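Geobacter metallireducens SMUG1 (Geobacter metallireducens, PDB 5H9I) belongs to the uracil-DNA glycosylase superfamily, with a four-stranded parallel sheet packed among helices, and holds xanthine in a pocket. Local coordinates at residues G161-E164 with P165-A169; E194-C197 with H198-L201; P219-N222 with R223-G227. All coordinates share one frame; numbering follows the deposited sequence.

Interaction 1 (G161-E164 with P165-A169); sequences GEQE and PLFAA
The side chain of Gln163 lies over one face of the Phe167 ring, one helical turn further along the chain. The nearest atom is CG of Gln163, which sits 3.6 Å from the centroid of the Phe167 ring in a CH-pi contact, shifted toward the CZ and CE2 side. Gln163 reaches this place because its CG stands anti to the backbone N (chi1 -164°) and the rest of its chain is extended. Its terminal amide is nearly parallel to the ring, the two planes 16° apart, but offset from it, lying past the rim at CZ and CE2 with CD of Gln163 3.6 Å from CE2 of Phe167. Outside the turn the amide is held by a hydrogen bond from NE2 of Gln163 to the carbonyl oxygen of Pro155, with a weak second one to that of Asp156.

Beneath the side chains the backbone bonds continue, Phe167 N to Gln163 O at 2.8 Å and Ala168 N to Glu164 O at 3.0 Å. Pro165 has no N-H to offer the preceding turn, and its CD instead lies 3.1 Å from Gly161 O; the helix is kinked there. Leu166 is buried and touches Leu18 and Leu158. The whole is an i to i+4 CH-pi contact of a glutamine methylene on a phenylalanine ring, near the start of the amphipathic helix 160-181, packed against helix 7-19.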
loop_
_atom_site.group_PDB
_atom_site.type_symbol
_atom_site.label_atom_id
_atom_site.label_comp_id
_atom_site.label_asym_id
_atom_site.label_seq_id
_atom_site.Cartn_x
_atom_site.Cartn_y
_atom_site.Cartn_z
ATOM N N GLY A 161 -12.717 -18.918 -0.268
ATOM C CA GLY A 161 -13.940 -18.469 -0.923
ATOM C C GLY A 161 -14.101 -16.959 -0.932
ATOM O O GLY A 161 -14.758 -16.381 -1.790
ATOM N N GLU A 162 -13.526 -16.344 0.095
ATOM C CA GLU A 162 -13.592 -14.906 0.287
ATOM C C GLU A 162 -12.311 -14.248 -0.318
ATOM O O GLU A 162 -12.370 -13.111 -0.804
ATOM C CB GLU A 162 -13.757 -14.604 1.777
ATOM C CG GLU A 162 -15.177 -14.928 2.225
ATOM C CD GLU A 162 -15.425 -14.881 3.744
ATOM O OE1 GLU A 162 -14.479 -14.588 4.515
ATOM O OE2 GLU A 162 -16.599 -15.173 4.142
ATOM N N GLN A 163 -11.204 -14.947 -0.228
ATOM C CA GLN A 163 -9.963 -14.530 -0.814
ATOM C C GLN A 163 -10.046 -14.404 -2.322
ATOM O O GLN A 163 -9.495 -13.439 -2.895
ATOM C CB GLN A 163 -8.928 -15.528 -0.438
ATOM C CG GLN A 163 -7.525 -15.086 -0.642
ATOM C CD GLN A 163 -6.540 -16.151 -0.256
ATOM O OE1 GLN A 163 -6.417 -17.118 -0.952
ATOM N NE2 GLN A 163 -5.769 -15.918 0.765
ATOM N N GLU A 164 -10.699 -15.378 -3.001
ATOM C CA GLU A 164 -10.707 -15.301 -4.447
ATOM C C GLU A 164 -11.394 -14.040 -5.004
ATOM O O GLU A 164 -10.827 -13.429 -5.905
ATOM C CB GLU A 164 -11.302 -16.614 -5.064
ATOM C CG GLU A 164 -10.436 -17.839 -4.900
ATOM C CD GLU A 164 -11.129 -19.098 -5.444
ATOM O OE1 GLU A 164 -12.312 -19.015 -5.864
ATOM O OE2 GLU A 164 -10.463 -20.173 -5.405
ATOM N N PRO A 165 -12.520 -13.588 -4.523
ATOM C CA PRO A 165 -13.109 -12.402 -5.128
ATOM C C PRO A 165 -12.336 -11.110 -4.704
ATOM O O PRO A 165 -12.293 -10.191 -5.513
ATOM C CB PRO A 165 -14.597 -12.399 -4.627
ATOM C CG PRO A 165 -14.620 -13.465 -3.644
ATOM C CD PRO A 165 -13.547 -14.412 -3.844
ATOM N N LEU A 166 -11.719 -11.189 -3.540
ATOM C CA LEU A 166 -10.896 -10.027 -3.039
ATOM C C LEU A 166 -9.729 -9.897 -4.004
ATOM O O LEU A 166 -9.439 -8.804 -4.548
ATOM C CB LEU A 166 -10.427 -10.254 -1.632
ATOM C CG LEU A 166 -9.370 -9.249 -1.100
ATOM C CD1 LEU A 166 -9.953 -7.863 -0.990
ATOM C CD2 LEU A 166 -8.760 -9.739 0.201
ATOM N N PHE A 167 -9.039 -10.993 -4.277
ATOM C CA PHE A 167 -7.865 -10.973 -5.132
ATOM C C PHE A 167 -8.244 -10.630 -6.564
ATOM O O PHE A 167 -7.486 -9.954 -7.289
ATOM C CB PHE A 167 -7.037 -12.266 -5.080
ATOM C CG PHE A 167 -6.283 -12.524 -3.755
ATOM C CD1 PHE A 167 -6.352 -11.721 -2.727
ATOM C CD2 PHE A 167 -5.502 -13.643 -3.642
ATOM C CE1 PHE A 167 -5.743 -11.972 -1.519
ATOM C CE2 PHE A 167 -4.831 -13.891 -2.466
ATOM C CZ PHE A 167 -4.942 -13.064 -1.417
ATOM N N ALA A 168 -9.421 -11.064 -7.034
ATOM C CA ALA A 168 -9.841 -10.684 -8.363
ATOM C C ALA A 168 -9.961 -9.165 -8.503
ATOM O O ALA A 168 -9.454 -8.636 -9.513
ATOM C CB ALA A 168 -11.180 -11.258 -8.746
ATOM N N ALA A 169 -10.539 -8.521 -7.497
ATOM C CA ALA A 169 -10.734 -7.070 -7.518
ATOM C C ALA A 169 -9.312 -6.328 -7.439
ATOM O O ALA A 169 -9.073 -5.394 -8.184
ATOM C CB ALA A 169 -11.607 -6.611 -6.401
#

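Interaction 2 (E194-C197 with H198-L201); sequences EARC and HEAL
The imidazole of His198 meets Glu194 at its edge, and the guanidinium of Arg196 has CB of Glu199 over one face. In the first pair NE2 of His198 donates to OE1 of Glu194 at 3.0 Å, with an N-H...O angle of 157°. The acceptor lies close to the imidazole plane; the carboxylate is turned 49° against the ring, and its oxygen is met from above the carboxylate plane. In Glu194 a chi1 of -176° and an extended chain bring the carboxylate to the histidine, and its CG also rests 3.6 Å from CD2 of His198.

In the second pair the Arg196 chain bends at chi2 and chi3 and curls toward Glu199, three residues on. Its NH1 comes 3.6 Å from CG of Glu199, whereas the charged atoms stay apart, with NH1 of Arg196 4.4 Å from OE1 of Glu199. A water in the guanidinium plane joins them: it accepts from NH2 of Arg196 at 2.9 Å and donates to OE1 of Glu199 at 2.8 Å. Direct pairing goes elsewhere, NH2 of Arg196 forming a salt bridge with Asp171 while NE bonds to the hydroxyl of Tyr140. On the inner side Cys197 and Leu201 pack against Val186, within the beta-alpha-beta unit formed by strand 185-189, helix 191-201 and strand 207-211.

The carboxylate of Glu194 would favour a protonated His198, though this remains an inference; NH2 of Arg196 serves both the bridge to Asp171 and the water-mediated link to Glu199, which would tend to keep the guanidinium charged and fixed in its plane.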
loop_
_atom_site.group_PDB
_atom_site.type_symbol
_atom_site.label_atom_id
_atom_site.label_comp_id
_atom_site.label_asym_id
_atom_site.label_seq_id
_atom_site.Cartn_x
_atom_site.Cartn_y
_atom_site.Cartn_z
ATOM N N GLU A 194 4.923 -9.696 -3.605
ATOM C CA GLU A 194 5.650 -10.169 -4.777
ATOM C C GLU A 194 4.793 -11.240 -5.485
ATOM O O GLU A 194 4.684 -11.178 -6.693
ATOM C CB GLU A 194 7.005 -10.715 -4.513
ATOM C CG GLU A 194 7.742 -11.103 -5.778
ATOM C CD GLU A 194 8.840 -12.097 -5.559
ATOM O OE1 GLU A 194 9.599 -12.239 -6.551
ATOM O OE2 GLU A 194 9.057 -12.586 -4.461
ATOM N N ALA A 195 4.257 -12.182 -4.703
ATOM C CA ALA A 195 3.529 -13.287 -5.367
ATOM C C ALA A 195 2.275 -12.794 -6.040
ATOM O O ALA A 195 1.980 -13.262 -7.185
ATOM C CB ALA A 195 3.155 -14.343 -4.333
ATOM N N ARG A 196 1.566 -11.830 -5.427
ATOM C CA ARG A 196 0.415 -11.253 -6.108
ATOM C C ARG A 196 0.803 -10.522 -7.402
ATOM O O ARG A 196 0.031 -10.532 -8.364
ATOM C CB ARG A 196 -0.355 -10.318 -5.238
ATOM C CG ARG A 196 -0.939 -10.977 -3.954
ATOM C CD ARG A 196 -1.714 -12.265 -4.208
ATOM N NE ARG A 196 -2.672 -12.189 -5.317
ATOM C CZ ARG A 196 -3.038 -13.198 -6.097
ATOM N NH1 ARG A 196 -2.601 -14.438 -5.872
ATOM N NH2 ARG A 196 -3.913 -12.974 -7.084
ATOM N N CYS A 197 1.934 -9.793 -7.385
ATOM C CA CYS A 197 2.377 -9.092 -8.585
ATOM C C CYS A 197 2.667 -10.145 -9.705
ATOM O O CYS A 197 2.321 -9.835 -10.837
ATOM C CB CYS A 197 3.610 -8.243 -8.309
ATOM S SG CYS A 197 3.284 -6.806 -7.191
ATOM N N HIS A 198 3.358 -11.229 -9.435
ATOM C CA HIS A 198 3.604 -12.195 -10.501
ATOM C C HIS A 198 2.268 -12.705 -10.981
ATOM O O HIS A 198 2.099 -12.841 -12.241
ATOM C CB HIS A 198 4.469 -13.346 -9.983
ATOM C CG HIS A 198 5.897 -13.033 -9.778
ATOM N ND1 HIS A 198 6.756 -12.754 -10.790
ATOM C CD2 HIS A 198 6.642 -13.024 -8.655
ATOM C CE1 HIS A 198 7.974 -12.567 -10.307
ATOM N NE2 HIS A 198 7.910 -12.691 -9.000
ATOM N N GLU A 199 1.331 -12.963 -10.125
ATOM C CA GLU A 199 0.017 -13.556 -10.519
ATOM C C GLU A 199 -0.814 -12.572 -11.363
ATOM O O GLU A 199 -1.394 -12.915 -12.383
ATOM C CB GLU A 199 -0.829 -13.976 -9.334
ATOM C CG GLU A 199 -0.355 -15.213 -8.595
ATOM C CD GLU A 199 -0.809 -16.509 -9.290
ATOM O OE1 GLU A 199 -1.954 -16.588 -9.663
ATOM O OE2 GLU A 199 0.037 -17.334 -9.471
ATOM N N ALA A 200 -0.865 -11.320 -10.942
ATOM C CA ALA A 200 -1.692 -10.347 -11.586
ATOM C C ALA A 200 -1.160 -9.849 -12.911
ATOM O O ALA A 200 -1.950 -9.452 -13.760
ATOM C CB ALA A 200 -1.939 -9.156 -10.618
ATOM N N LEU A 201 0.155 -9.777 -13.053
ATOM C CA LEU A 201 0.823 -9.092 -14.134
ATOM C C LEU A 201 1.502 -10.006 -15.182
ATOM O O LEU A 201 2.165 -9.500 -16.054
ATOM C CB LEU A 201 1.848 -8.095 -13.597
ATOM C CG LEU A 201 1.236 -7.092 -12.654
ATOM C CD1 LEU A 201 2.346 -6.280 -12.005
ATOM C CD2 LEU A 201 0.267 -6.200 -13.364
HETATM O O HOH W 1 -4.206 -15.523 -8.330
#

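Interaction 3 (P219-N222 with R223-G227); sequences PAAN and RDWAG
Trp225 leaves the backbone beside Ala221, its CB 3.3 Å from Ala221 O. From there a chi1 of 179° swings CG to the far side from its own N and carries the indole away from the turn. CD1 of Trp225 touches the methyl CB of Ala221 at 3.9 Å, an oblique approach to the ring. Further out, NE1 donates to the carbonyl oxygen of Ile212, while the indole meets the ring of Phe120 from helix 112-125 with the planes nearly perpendicular.

The helix below is kinked, with the backbone at Asp224 distorted from helical angles and the N-H groups of Ala226 and Gly227 making no backbone bond to the turn before. Arg223 N bonds to Pro219 O and Asp224 N to Ala220 O at 2.9 Å. A water also bridges the next pair: it donates to Ala221 O at 2.8 Å and accepts from Trp225 N at 3.0 Å. Asn222, on the earlier turn, is tied through its amide to Arg116 and to the carbonyl oxygen of Pro216.

At the kink, in the first turns of helix 219-235, OD1 of Asp224 accepts from Gly227 N at 2.9 Å, approached from well above the carboxylate plane: an Asx motif, with the donor three residues on.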
loop_
_atom_site.group_PDB
_atom_site.type_symbol
_atom_site.label_atom_id
_atom_site.label_comp_id
_atom_site.label_asym_id
_atom_site.label_seq_id
_atom_site.Cartn_x
_atom_site.Cartn_y
_atom_site.Cartn_z
ATOM N N PRO A 219 14.721 -10.438 10.759
ATOM C CA PRO A 219 15.955 -10.026 11.333
ATOM C C PRO A 219 16.842 -9.109 10.500
ATOM O O PRO A 219 17.430 -8.149 11.023
ATOM C CB PRO A 219 16.677 -11.381 11.700
ATOM C CG PRO A 219 15.531 -12.272 11.876
ATOM C CD PRO A 219 14.464 -11.856 10.959
ATOM N N ALA A 220 16.924 -9.354 9.198
ATOM C CA ALA A 220 17.729 -8.518 8.357
ATOM C C ALA A 220 17.241 -7.074 8.278
ATOM O O ALA A 220 17.995 -6.099 8.159
ATOM C CB ALA A 220 17.762 -9.152 6.939
ATOM N N ALA A 221 15.908 -6.892 8.415
ATOM C CA ALA A 221 15.355 -5.586 8.478
ATOM C C ALA A 221 15.726 -4.788 9.688
ATOM O O ALA A 221 15.870 -3.606 9.681
ATOM C CB ALA A 221 13.786 -5.644 8.325
ATOM N N ASN A 222 15.921 -5.501 10.822
ATOM C CA ASN A 222 16.449 -4.815 11.985
ATOM C C ASN A 222 17.901 -4.498 12.012
ATOM O O ASN A 222 18.319 -3.502 12.584
ATOM C CB ASN A 222 16.091 -5.676 13.195
ATOM C CG ASN A 222 14.630 -5.876 13.289
ATOM O OD1 ASN A 222 13.859 -4.907 13.115
ATOM N ND2 ASN A 222 14.166 -7.038 13.576
ATOM N N ARG A 223 18.631 -5.362 11.384
ATOM C CA ARG A 223 20.054 -5.061 11.276
ATOM C C ARG A 223 20.406 -4.017 10.268
ATOM O O ARG A 223 21.120 -3.057 10.557
ATOM C CB ARG A 223 20.736 -6.328 10.903
ATOM C CG ARG A 223 22.255 -6.147 10.832
ATOM C CD ARG A 223 22.932 -7.484 10.540
ATOM N NE ARG A 223 22.537 -7.994 9.240
ATOM C CZ ARG A 223 22.981 -7.523 8.087
ATOM N NH1 ARG A 223 22.471 -8.066 7.025
ATOM N NH2 ARG A 223 23.941 -6.585 8.058
ATOM N N ASP A 224 19.887 -4.123 9.051
ATOM C CA ASP A 224 20.217 -3.147 8.008
ATOM C C ASP A 224 19.187 -3.301 6.872
ATOM O O ASP A 224 19.486 -3.843 5.802
ATOM C CB ASP A 224 21.595 -3.434 7.425
ATOM C CG ASP A 224 22.036 -2.336 6.446
ATOM O OD1 ASP A 224 21.371 -1.267 6.389
ATOM O OD2 ASP A 224 23.052 -2.565 5.801
ATOM N N TRP A 225 17.947 -2.785 7.136
ATOM C CA TRP A 225 16.918 -2.896 6.088
ATOM C C TRP A 225 17.361 -2.150 4.791
ATOM O O TRP A 225 17.300 -2.731 3.714
ATOM C CB TRP A 225 15.548 -2.436 6.594
ATOM C CG TRP A 225 14.559 -2.521 5.534
ATOM C CD1 TRP A 225 14.003 -3.641 5.028
ATOM C CD2 TRP A 225 14.123 -1.448 4.730
ATOM N NE1 TRP A 225 13.191 -3.328 3.946
ATOM C CE2 TRP A 225 13.244 -2.013 3.730
ATOM C CE3 TRP A 225 14.306 -0.100 4.742
ATOM C CZ2 TRP A 225 12.609 -1.223 2.811
ATOM C CZ3 TRP A 225 13.751 0.637 3.813
ATOM C CH2 TRP A 225 12.878 0.106 2.871
ATOM N N ALA A 226 17.850 -0.977 4.980
ATOM C CA ALA A 226 18.141 -0.115 3.836
ATOM C C ALA A 226 19.242 -0.701 3.005
ATOM O O ALA A 226 19.134 -0.801 1.773
ATOM C CB ALA A 226 18.511 1.290 4.362
ATOM N N GLY A 227 20.339 -1.192 3.656
ATOM C CA GLY A 227 21.380 -1.829 2.882
ATOM C C GLY A 227 21.029 -3.075 2.173
ATOM O O GLY A 227 21.423 -3.377 1.064
HETATM O O HOH W 2 17.717 -1.453 9.831
#

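In the fold
All three contacts are local, each within a single helix, but they differ in setting. Interaction 1 lies at the surface, whereas interactions 2 and 3 are partly buried. The first two meet through space: CD2 of Phe167 packs 3.5 Å from CZ of Arg196, joining helix 160-181 to helix 191-201 beside the parallel sheet. Interaction 3 stands apart on helix 219-235, its centre about 24 Å from that of interaction 2 and about 33 Å from that of interaction 1. Their chemistry follows suit: a glutamine side chain over an aromatic face through its CG in the first, charged and polar pairs outside an apolar inner side in the second, and a water-bridged kink beside a buried indole in the third.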